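Local coordinates for RagB/SusD domain protein (Flavobacterium johnsoniae, PDB 5J5U) that binds chitin and, as a SusD homologue, probably helps capture chitin chains at the outer membrane of the bacterium, at residues 262-267 / 406-411; 23-28 / 170-175; 149-154 / 187-192; 448-453 / 471-476. One frame throughout, in Å; residues are numbered along the deposited sequence.

Contact 1: residues 262-267 / 406-411; sequences SLLIDY and QLWITY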
# COMPACT_ATOMS: atom_id res chain seq x y z
N SER A 262 16.69 0.79 -9.31
CA SER A 262 17.11 1.66 -10.41
C SER A 262 15.90 2.26 -11.14
O SER A 262 15.95 3.38 -11.63
CB SER A 262 18.01 0.89 -11.39
OG SER A 262 17.35 -0.25 -11.92
N LEU A 263 14.81 1.51 -11.23
CA LEU A 263 13.60 2.02 -11.88
C LEU A 263 13.09 3.31 -11.20
O LEU A 263 12.81 4.33 -11.86
CB LEU A 263 12.52 0.93 -11.88
CG LEU A 263 11.21 1.24 -12.60
CD1 LEU A 263 11.40 1.37 -14.12
CD2 LEU A 263 10.15 0.18 -12.25
N LEU A 264 12.96 3.27 -9.87
CA LEU A 264 12.48 4.43 -9.15
C LEU A 264 13.48 5.58 -9.20
O LEU A 264 13.12 6.70 -9.54
CB LEU A 264 12.18 4.07 -7.69
CG LEU A 264 11.68 5.17 -6.75
CD1 LEU A 264 10.38 5.72 -7.27
CD2 LEU A 264 11.47 4.59 -5.36
N ILE A 265 14.74 5.31 -8.90
CA ILE A 265 15.74 6.37 -8.87
C ILE A 265 15.87 7.02 -10.25
O ILE A 265 15.83 8.24 -10.34
CB ILE A 265 17.11 5.86 -8.42
CG1 ILE A 265 17.03 5.37 -6.97
CG2 ILE A 265 18.16 6.99 -8.57
CD1 ILE A 265 16.55 6.41 -5.97
N ASP A 266 16.03 6.22 -11.30
CA ASP A 266 16.07 6.77 -12.64
C ASP A 266 14.82 7.61 -12.93
O ASP A 266 14.93 8.65 -13.56
CB ASP A 266 16.18 5.69 -13.72
CG ASP A 266 17.54 5.01 -13.74
OD1 ASP A 266 18.46 5.42 -13.01
OD2 ASP A 266 17.68 4.07 -14.54
N TYR A 267 13.64 7.16 -12.50
CA TYR A 267 12.46 7.97 -12.81
C TYR A 267 12.51 9.32 -12.10
O TYR A 267 12.20 10.35 -12.71
CB TYR A 267 11.17 7.26 -12.45
CG TYR A 267 9.94 8.02 -12.91
CD1 TYR A 267 9.48 7.89 -14.20
CD2 TYR A 267 9.27 8.90 -12.06
CE1 TYR A 267 8.38 8.59 -14.65
CE2 TYR A 267 8.17 9.61 -12.50
CZ TYR A 267 7.72 9.45 -13.80
OH TYR A 267 6.62 10.14 -14.27
N GLN A 406 2.79 7.84 -10.81
CA GLN A 406 2.71 8.72 -9.65
C GLN A 406 2.17 7.98 -8.41
O GLN A 406 2.70 8.15 -7.31
CB GLN A 406 1.85 9.95 -9.96
CG GLN A 406 2.52 10.94 -10.88
CD GLN A 406 3.85 11.44 -10.34
OE1 GLN A 406 4.06 11.53 -9.13
NE2 GLN A 406 4.76 11.76 -11.25
N LEU A 407 1.12 7.18 -8.57
CA LEU A 407 0.60 6.41 -7.44
C LEU A 407 1.66 5.44 -6.89
O LEU A 407 1.81 5.25 -5.70
CB LEU A 407 -0.66 5.63 -7.86
CG LEU A 407 -1.97 6.40 -7.88
CD1 LEU A 407 -2.98 5.70 -8.77
CD2 LEU A 407 -2.53 6.58 -6.48
N TRP A 408 2.39 4.83 -7.81
CA TRP A 408 3.47 3.92 -7.49
C TRP A 408 4.52 4.64 -6.64
O TRP A 408 5.13 4.04 -5.73
CB TRP A 408 4.06 3.34 -8.79
CG TRP A 408 5.27 2.51 -8.62
CD1 TRP A 408 5.34 1.27 -8.05
CD2 TRP A 408 6.60 2.84 -9.04
NE1 TRP A 408 6.64 0.81 -8.08
CE2 TRP A 408 7.43 1.75 -8.68
CE3 TRP A 408 7.17 3.94 -9.69
CZ2 TRP A 408 8.80 1.74 -8.95
CZ3 TRP A 408 8.53 3.92 -9.96
CH2 TRP A 408 9.33 2.82 -9.60
N ILE A 409 4.71 5.93 -6.90
CA ILE A 409 5.63 6.72 -6.08
C ILE A 409 4.98 7.07 -4.75
O ILE A 409 5.60 6.96 -3.69
CB ILE A 409 6.09 8.00 -6.82
CG1 ILE A 409 6.93 7.59 -8.04
CG2 ILE A 409 6.92 8.87 -5.89
CD1 ILE A 409 7.43 8.75 -8.87
N THR A 410 3.71 7.43 -4.80
CA THR A 410 2.95 7.80 -3.61
C THR A 410 2.81 6.62 -2.63
O THR A 410 2.84 6.83 -1.41
CB THR A 410 1.55 8.33 -4.04
OG1 THR A 410 1.72 9.65 -4.57
CG2 THR A 410 0.59 8.39 -2.89
N TYR A 411 2.72 5.40 -3.17
CA TYR A 411 2.58 4.19 -2.36
C TYR A 411 3.89 3.63 -1.87
O TYR A 411 3.93 2.50 -1.38
CB TYR A 411 1.87 3.10 -3.13
CG TYR A 411 0.39 3.31 -3.32
CD1 TYR A 411 -0.42 3.75 -2.27
CD2 TYR A 411 -0.20 3.10 -4.54
CE1 TYR A 411 -1.79 3.95 -2.45
CE2 TYR A 411 -1.55 3.28 -4.73
CZ TYR A 411 -2.34 3.71 -3.69
OH TYR A 411 -3.69 3.89 -3.92

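Contact 2: residues 23-28 / 170-175; sequences TQLCMS and GDLFYN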
# COMPACT_ATOMS: atom_id res chain seq x y z
N THR A 23 -5.47 -2.71 17.57
CA THR A 23 -5.60 -2.96 16.15
C THR A 23 -4.84 -1.94 15.31
O THR A 23 -4.11 -2.30 14.36
CB THR A 23 -7.05 -2.95 15.72
OG1 THR A 23 -7.70 -4.09 16.30
CG2 THR A 23 -7.16 -3.05 14.20
N GLN A 24 -5.03 -0.67 15.64
CA GLN A 24 -4.34 0.40 14.95
C GLN A 24 -2.82 0.20 15.04
O GLN A 24 -2.12 0.34 14.03
CB GLN A 24 -4.76 1.75 15.49
CG GLN A 24 -6.17 2.13 15.08
CD GLN A 24 -6.54 3.54 15.50
OE1 GLN A 24 -5.81 4.17 16.27
NE2 GLN A 24 -7.67 4.03 15.00
N LEU A 25 -2.34 -0.19 16.21
CA LEU A 25 -0.91 -0.42 16.36
C LEU A 25 -0.44 -1.68 15.58
O LEU A 25 0.66 -1.71 15.04
CB LEU A 25 -0.55 -0.51 17.85
CG LEU A 25 -0.37 0.86 18.55
CD1 LEU A 25 -0.30 0.77 20.09
CD2 LEU A 25 0.85 1.61 18.00
N CYS A 26 -1.29 -2.70 15.47
CA CYS A 26 -0.97 -3.89 14.70
C CYS A 26 -0.83 -3.58 13.19
O CYS A 26 -0.03 -4.19 12.48
CB CYS A 26 -2.04 -4.97 14.92
SG CYS A 26 -1.88 -5.96 16.44
N MET A 27 -1.60 -2.61 12.71
CA MET A 27 -1.59 -2.34 11.27
C MET A 27 -0.28 -1.75 10.74
O MET A 27 -0.09 -1.70 9.52
CB MET A 27 -2.74 -1.42 10.89
CG MET A 27 -4.09 -2.09 10.97
SD MET A 27 -5.36 -1.02 10.29
CE MET A 27 -4.95 -1.06 8.53
N SER A 28 0.64 -1.33 11.61
CA SER A 28 1.91 -0.75 11.15
C SER A 28 3.11 -1.17 11.98
O SER A 28 4.23 -1.12 11.52
CB SER A 28 1.84 0.78 11.13
OG SER A 28 1.84 1.30 12.45
N GLY A 170 -9.36 5.92 22.03
CA GLY A 170 -8.34 4.94 21.67
C GLY A 170 -7.84 5.07 20.24
O GLY A 170 -7.09 4.24 19.72
N ASP A 171 -8.29 6.14 19.60
CA ASP A 171 -7.97 6.41 18.21
C ASP A 171 -6.65 7.18 18.09
O ASP A 171 -6.56 8.35 18.45
CB ASP A 171 -9.11 7.19 17.57
CG ASP A 171 -8.78 7.67 16.20
OD1 ASP A 171 -8.01 6.99 15.48
OD2 ASP A 171 -9.32 8.74 15.82
N LEU A 172 -5.62 6.49 17.60
CA LEU A 172 -4.30 7.10 17.42
C LEU A 172 -4.16 7.81 16.06
O LEU A 172 -3.29 8.65 15.88
CB LEU A 172 -3.21 6.04 17.56
CG LEU A 172 -3.14 5.42 18.95
CD1 LEU A 172 -2.13 4.27 18.98
CD2 LEU A 172 -2.84 6.44 20.02
N PHE A 173 -5.02 7.46 15.12
CA PHE A 173 -4.97 8.05 13.79
C PHE A 173 -5.39 9.50 13.87
O PHE A 173 -4.79 10.38 13.25
CB PHE A 173 -5.92 7.32 12.82
CG PHE A 173 -5.50 5.93 12.43
CD1 PHE A 173 -4.19 5.50 12.60
CD2 PHE A 173 -6.43 5.06 11.88
CE1 PHE A 173 -3.82 4.21 12.25
CE2 PHE A 173 -6.07 3.77 11.50
CZ PHE A 173 -4.76 3.34 11.69
N TYR A 174 -6.45 9.73 14.62
CA TYR A 174 -7.16 11.00 14.55
C TYR A 174 -7.67 11.52 15.87
O TYR A 174 -8.36 12.54 15.89
CB TYR A 174 -8.34 10.87 13.59
CG TYR A 174 -7.99 10.62 12.14
CD1 TYR A 174 -8.60 9.59 11.43
CD2 TYR A 174 -7.08 11.42 11.48
CE1 TYR A 174 -8.30 9.36 10.10
CE2 TYR A 174 -6.77 11.20 10.14
CZ TYR A 174 -7.38 10.16 9.45
OH TYR A 174 -7.09 9.94 8.11
N ASN A 175 -7.37 10.83 16.97
CA ASN A 175 -7.85 11.24 18.29
C ASN A 175 -9.36 11.46 18.32
O ASN A 175 -9.82 12.43 18.94
CB ASN A 175 -7.16 12.53 18.77
CG ASN A 175 -5.69 12.36 18.99
OD1 ASN A 175 -5.24 11.46 19.71
ND2 ASN A 175 -4.91 13.23 18.37

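Contact 3: residues 149-154 / 187-192; sequences SFFKDL and TMRLRL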
# COMPACT_ATOMS: atom_id res chain seq x y z
N SER A 149 -19.58 -5.86 0.24
CA SER A 149 -19.72 -5.68 1.68
C SER A 149 -18.85 -4.47 2.17
O SER A 149 -19.29 -3.67 3.02
CB SER A 149 -19.37 -6.99 2.40
OG SER A 149 -19.20 -6.82 3.78
N PHE A 150 -17.66 -4.31 1.60
CA PHE A 150 -16.83 -3.12 1.87
C PHE A 150 -17.59 -1.83 1.55
O PHE A 150 -17.64 -0.89 2.36
CB PHE A 150 -15.53 -3.12 1.03
CG PHE A 150 -14.49 -4.12 1.48
CD1 PHE A 150 -14.53 -4.70 2.73
CD2 PHE A 150 -13.44 -4.46 0.62
CE1 PHE A 150 -13.58 -5.60 3.12
CE2 PHE A 150 -12.48 -5.38 1.01
CZ PHE A 150 -12.53 -5.94 2.26
N PHE A 151 -18.14 -1.76 0.34
CA PHE A 151 -18.84 -0.56 -0.09
C PHE A 151 -20.01 -0.29 0.85
O PHE A 151 -20.21 0.85 1.27
CB PHE A 151 -19.33 -0.68 -1.54
CG PHE A 151 -18.22 -0.66 -2.56
CD1 PHE A 151 -17.27 0.34 -2.56
CD2 PHE A 151 -18.13 -1.68 -3.51
CE1 PHE A 151 -16.22 0.35 -3.50
CE2 PHE A 151 -17.10 -1.69 -4.45
CZ PHE A 151 -16.14 -0.67 -4.44
N LYS A 152 -20.78 -1.33 1.17
CA LYS A 152 -21.90 -1.17 2.10
C LYS A 152 -21.48 -0.60 3.46
O LYS A 152 -22.05 0.39 3.94
CB LYS A 152 -22.63 -2.49 2.31
CG LYS A 152 -23.89 -2.35 3.15
CD LYS A 152 -24.44 -3.70 3.61
CE LYS A 152 -25.83 -3.54 4.21
NZ LYS A 152 -26.49 -4.81 4.61
N ASP A 153 -20.47 -1.21 4.08
CA ASP A 153 -20.01 -0.73 5.37
C ASP A 153 -19.46 0.70 5.32
O ASP A 153 -19.68 1.46 6.24
CB ASP A 153 -18.94 -1.65 5.93
CG ASP A 153 -19.52 -2.86 6.57
OD1 ASP A 153 -20.76 -2.89 6.68
OD2 ASP A 153 -18.76 -3.75 6.99
N LEU A 154 -18.70 1.06 4.28
CA LEU A 154 -18.18 2.43 4.19
C LEU A 154 -19.28 3.47 3.97
O LEU A 154 -19.28 4.55 4.60
CB LEU A 154 -17.15 2.52 3.07
CG LEU A 154 -15.90 1.68 3.35
CD1 LEU A 154 -15.01 1.60 2.11
CD2 LEU A 154 -15.13 2.23 4.56
N THR A 187 -12.36 8.06 1.22
CA THR A 187 -11.13 7.88 0.46
C THR A 187 -10.87 6.38 0.26
O THR A 187 -10.55 5.95 -0.85
CB THR A 187 -9.94 8.57 1.16
OG1 THR A 187 -10.29 9.93 1.43
CG2 THR A 187 -8.70 8.54 0.27
N MET A 188 -11.05 5.59 1.33
CA MET A 188 -11.00 4.14 1.20
C MET A 188 -12.00 3.65 0.15
O MET A 188 -11.69 2.79 -0.67
CB MET A 188 -11.28 3.46 2.56
CG MET A 188 -10.06 3.43 3.49
SD MET A 188 -8.69 2.48 2.77
CE MET A 188 -9.37 0.82 2.76
N ARG A 189 -13.21 4.23 0.19
CA ARG A 189 -14.26 3.86 -0.76
C ARG A 189 -13.80 4.09 -2.19
O ARG A 189 -14.00 3.23 -3.07
CB ARG A 189 -15.53 4.65 -0.48
CG ARG A 189 -16.68 4.36 -1.44
CD ARG A 189 -17.96 4.86 -0.80
NE ARG A 189 -19.15 4.56 -1.58
CZ ARG A 189 -20.38 4.83 -1.17
NH1 ARG A 189 -20.56 5.40 0.02
NH2 ARG A 189 -21.43 4.52 -1.92
N LEU A 190 -13.16 5.23 -2.43
CA LEU A 190 -12.61 5.54 -3.75
C LEU A 190 -11.47 4.60 -4.18
O LEU A 190 -11.32 4.26 -5.37
CB LEU A 190 -12.13 7.00 -3.77
CG LEU A 190 -11.53 7.56 -5.06
CD1 LEU A 190 -12.54 7.55 -6.17
CD2 LEU A 190 -11.00 8.96 -4.82
N ARG A 191 -10.62 4.23 -3.23
CA ARG A 191 -9.54 3.29 -3.49
C ARG A 191 -10.12 1.94 -3.95
O ARG A 191 -9.66 1.34 -4.93
CB ARG A 191 -8.67 3.11 -2.23
CG ARG A 191 -7.69 1.96 -2.30
CD ARG A 191 -7.09 1.62 -0.95
NE ARG A 191 -6.03 2.54 -0.58
CZ ARG A 191 -5.24 2.36 0.47
NH1 ARG A 191 -5.41 1.29 1.24
NH2 ARG A 191 -4.28 3.25 0.72
N LEU A 192 -11.14 1.48 -3.24
CA LEU A 192 -11.81 0.23 -3.61
C LEU A 192 -12.54 0.38 -4.96
O LEU A 192 -12.54 -0.53 -5.79
CB LEU A 192 -12.76 -0.21 -2.49
CG LEU A 192 -12.00 -0.46 -1.18
CD1 LEU A 192 -12.90 -0.50 0.01
CD2 LEU A 192 -11.18 -1.73 -1.24
O HOH W 1 -18.77 6.38 2.02

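Contact 4: residues 448-453 / 471-476; sequences LYYPND and GTNDWT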
# COMPACT_ATOMS: atom_id res chain seq x y z
N LEU A 448 -0.38 -14.01 -3.31
CA LEU A 448 0.31 -14.94 -2.43
C LEU A 448 -0.70 -16.04 -2.06
O LEU A 448 -1.91 -15.92 -2.33
CB LEU A 448 0.87 -14.23 -1.19
CG LEU A 448 1.91 -13.13 -1.46
CD1 LEU A 448 2.38 -12.49 -0.15
CD2 LEU A 448 3.12 -13.66 -2.25
N TYR A 449 -0.21 -17.14 -1.49
CA TYR A 449 -1.04 -18.34 -1.41
C TYR A 449 -1.48 -18.67 0.03
O TYR A 449 -0.78 -18.37 0.99
CB TYR A 449 -0.29 -19.52 -2.06
CG TYR A 449 1.16 -19.69 -1.60
CD1 TYR A 449 2.21 -19.09 -2.29
CD2 TYR A 449 1.47 -20.45 -0.48
CE1 TYR A 449 3.53 -19.24 -1.88
CE2 TYR A 449 2.78 -20.62 -0.07
CZ TYR A 449 3.81 -20.00 -0.78
OH TYR A 449 5.11 -20.15 -0.35
N TYR A 450 -2.65 -19.29 0.15
CA TYR A 450 -3.18 -19.70 1.46
C TYR A 450 -2.23 -20.71 2.10
O TYR A 450 -1.65 -21.53 1.39
CB TYR A 450 -4.56 -20.34 1.36
CG TYR A 450 -5.61 -19.69 0.47
CD1 TYR A 450 -5.91 -18.35 0.54
CD2 TYR A 450 -6.33 -20.48 -0.42
CE1 TYR A 450 -6.91 -17.80 -0.28
CE2 TYR A 450 -7.32 -19.96 -1.23
CZ TYR A 450 -7.61 -18.62 -1.16
OH TYR A 450 -8.59 -18.14 -1.99
N PRO A 451 -2.06 -20.66 3.44
CA PRO A 451 -1.22 -21.67 4.09
C PRO A 451 -1.86 -23.05 4.05
O PRO A 451 -3.09 -23.19 4.12
CB PRO A 451 -1.08 -21.16 5.54
CG PRO A 451 -2.28 -20.30 5.75
CD PRO A 451 -2.60 -19.68 4.41
N ASN A 452 -1.00 -24.06 3.91
CA ASN A 452 -1.38 -25.45 3.89
C ASN A 452 -2.15 -25.91 5.16
O ASN A 452 -2.92 -26.88 5.13
CB ASN A 452 -0.13 -26.31 3.67
CG ASN A 452 -0.48 -27.75 3.37
OD1 ASN A 452 -1.32 -28.01 2.51
ND2 ASN A 452 0.13 -28.68 4.09
N ASP A 453 -1.96 -25.19 6.26
CA ASP A 453 -2.75 -25.41 7.47
C ASP A 453 -4.24 -25.33 7.17
O ASP A 453 -5.03 -26.00 7.82
CB ASP A 453 -2.41 -24.38 8.55
CG ASP A 453 -0.96 -24.39 8.92
OD1 ASP A 453 -0.14 -23.80 8.17
OD2 ASP A 453 -0.63 -25.03 9.94
N GLY A 471 -8.35 -24.51 -9.84
CA GLY A 471 -7.77 -25.74 -9.35
C GLY A 471 -6.46 -25.63 -8.59
O GLY A 471 -5.93 -26.63 -8.13
N THR A 472 -5.90 -24.43 -8.47
CA THR A 472 -4.63 -24.26 -7.73
C THR A 472 -4.68 -23.22 -6.60
O THR A 472 -5.52 -22.33 -6.60
CB THR A 472 -3.45 -23.86 -8.66
OG1 THR A 472 -3.85 -22.79 -9.50
CG2 THR A 472 -3.02 -25.01 -9.53
N ASN A 473 -3.79 -23.40 -5.63
CA ASN A 473 -3.50 -22.39 -4.61
C ASN A 473 -2.06 -21.99 -4.82
O ASN A 473 -1.18 -22.42 -4.09
CB ASN A 473 -3.71 -22.90 -3.19
CG ASN A 473 -3.28 -21.87 -2.14
OD1 ASN A 473 -3.41 -20.65 -2.37
ND2 ASN A 473 -2.73 -22.35 -1.02
N ASP A 474 -1.85 -21.22 -5.87
CA ASP A 474 -0.53 -20.87 -6.34
C ASP A 474 -0.36 -19.33 -6.41
O ASP A 474 -1.34 -18.60 -6.47
CB ASP A 474 -0.27 -21.52 -7.69
CG ASP A 474 1.18 -21.64 -8.00
OD1 ASP A 474 1.95 -21.89 -7.04
OD2 ASP A 474 1.56 -21.49 -9.18
N TRP A 475 0.89 -18.88 -6.37
CA TRP A 475 1.25 -17.47 -6.46
C TRP A 475 1.15 -16.88 -7.89
O TRP A 475 1.24 -15.69 -8.08
CB TRP A 475 2.62 -17.32 -5.74
CG TRP A 475 4.00 -17.51 -6.40
CD1 TRP A 475 4.98 -16.58 -6.49
CD2 TRP A 475 4.54 -18.70 -6.99
NE1 TRP A 475 6.10 -17.11 -7.08
CE2 TRP A 475 5.86 -18.41 -7.41
CE3 TRP A 475 4.06 -20.01 -7.17
CZ2 TRP A 475 6.70 -19.37 -8.03
CZ3 TRP A 475 4.90 -20.98 -7.79
CH2 TRP A 475 6.20 -20.63 -8.23
N THR A 476 0.96 -17.75 -8.89
CA THR A 476 0.64 -17.37 -10.27
C THR A 476 -0.88 -17.30 -10.52
O THR A 476 -1.32 -17.01 -11.63
CB THR A 476 1.25 -18.35 -11.28
OG1 THR A 476 0.97 -19.68 -10.83
CG2 THR A 476 2.77 -18.17 -11.36

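Contact 1: residues 262-267 / 406-411
Trp408 drives its six-membered ring at the backbone of the helix holding Leu263 and Leu264, and its far corner, CH2, comes to 3.6 Å from Leu264 CA. The CG of Trp408 stands anti to its backbone N (chi1 173°), on a CB that points toward the other helix. The two leucines approach from opposite sides of the indole plane: CD2 of Leu263 lies 3.8 Å from Trp408 CH2, while CD1 of Leu264 packs 3.7 Å from Trp408 CZ3. On the other flank, the Tyr267 ring crosses Ile409 at about a right angle, with Ile409 CD1 3.7 Å from Tyr267 CD2. Farther out, Tyr267 OH merely passes Gln406 NE2 at 3.9 Å, the amide plane turned 60° from the ring; the Gln406 amide bonds instead to Arg275 and, weakly, to Tyr388. The interface is thus apolar. The axes of the 262-267 and 406-410 segments cross steeply, at -110°, and the 11.8 Å between them is spanned largely by the two aromatic side chains meeting leucine and isoleucine. Behind the contact, Trp408 NE1 is held by Val46 O and its ring meets His48, and helices 337-349, 357-371 and 415-425 also pack against helix 399-410.

Contact 2: residues 23-28 / 170-175
Asp171 OD1 is gripped by three N-H groups: it accepts Gln24 NE2 from across the contact at 3.0 Å and, through two weak bonds, the backbone N of Phe173 and of Tyr174 within its own loop. Gln24 NE2 reaches this oxygen on the anti side, 28° out of the carboxylate plane, while the oxygen itself lies close to the Gln24 amide plane. The other carboxylate oxygen, OD2, is taken up by Gly176 N and Trp181 NE1, so Asp171 is fixed through both of its oxygens.

The same amide uses its second end as well. Gln24 OE1 accepts the backbone N of Leu172 at 2.7 Å, in the carbonyl plane and on a lone pair. An extended chain (chi2 -174°) puts CD far out from helix 16-29, where the amide meets the Phe173 ring tip to tip and stacks on it, the planes 17° apart. Gln24 CD sits 3.8 Å above the plane of the Phe173 ring, over its centre, and Gln24 CG makes a CH-pi contact 4.1 Å from the centroid. Two bonds and a ring face therefore hold the amide against rotation. Beside it, Leu25 CG packs 3.9 Å from Leu172 CD1.

Met107 of helix 98-119 and Trp181 of helix 178-195 adjoin Gln24 and Phe173. The Asp171-Phe173 bond defines a weakly bonded Asx turn, here docked by a bidentate glutamine that ties an interhelical loop to the first helix of the SusD-type helical core.

Contact 3: residues 149-154 / 187-192
Phe151, Leu154 and Leu192 form the seam of an antiparallel pair of successive helices, 143-160 and 178-195, in the helical core of this SusD-type protein. The axes of the 149-154 and 187-192 segments cross at -160° and approach to 9.9 Å. Leu192 is the centre of the packing. Its CD1 touches Leu154 CD1 at 3.6 Å, the two side chains crossing at about a right angle, and lies 3.8 Å from Phe150 CB. The methyl Leu154 CD1 also rests 3.7 Å from Arg189 N.

Phe151 slides past Leu192 in the opposite direction. Its CG is anti to the carbonyl carbon (chi1 -70°); at the far end of the ring CE1 sits 3.6 Å from Leu192 CB, while Arg189 O meets the same CE1 at the ring edge, in plane, at 3.7 Å. An alanine in place of Phe151 would probably open a gap beside Leu192 CB and take the ring edge away from Arg189 O.

The extended Arg189 chain ends in a polar cluster, where a water accepts from its NH1 and donates weakly to Leu154 O; the guanidinium is further fixed by Asp155 and by Gln207. Helix 201-214, which supplies Gln207, packs against Phe151 and Arg189, whereas helix 98-119 lies against Phe150, Met188 and Leu192, and helix 337-349 adjoins Leu190 and Arg191.

Contact 4: residues 448-453 / 471-476
Asn473 reaches from its loop to the backbone of Tyr450, CB pointing toward the 448-453 segment and CG anti to the backbone N (chi1 175°). CG comes to 3.8 Å from Tyr450 CD2, and the amide lies only 23° from parallel with the tyrosine ring. At one tip, OD1 accepts Tyr450 N at 3.0 Å, in the carbonyl plane and on a lone pair; Arg447 NH1 is its second donor, and Tyr449 CB presses against it at 3.3 Å. At the other tip, ND2 donates to Tyr450 O at 2.8 Å and also bonds to Tyr462 OH of helix 459-468. An alanine in place of Asn473 would probably leave Tyr450 N and O without these mates and let the segment after helix 459-468 drift from the tyrosine.

Two residues on, Trp475 CB meets the edge of the Tyr449 ring in plane, 3.9 Å from CD1, with the two side chains pointing the same way. Tyr449 OH is held by Asp66. One side chain thus satisfies both the N-H and the carbonyl of a buried residue, much as a neighbouring strand would, which suggests that these hydrogen bonds, more than the modest Trp475-Tyr449 packing, set the position of this segment.

Overall arrangement
From the N terminus, helix 16-29 opens contact 2, which closes about 140 residues later at the 170-175 loop. Contact 3 opens inside that span, on helix 143-160, and closes beyond it on helix 178-195, so the two cross: the loop joining the helices of contact 3 is the one pinned to the first helix. Contact 1 follows in series, closing a long excursion between helices 262-270 and 399-410 on the opposite side of the chain's centre from contacts 2 and 3. It still meets contact 3, where Tyr411 packs against Arg191. Contact 4, last and shortest, brings the segment after helix 459-468 back to the residues that lead into helix 452-457, about 26 Å from contact 3, centre to centre.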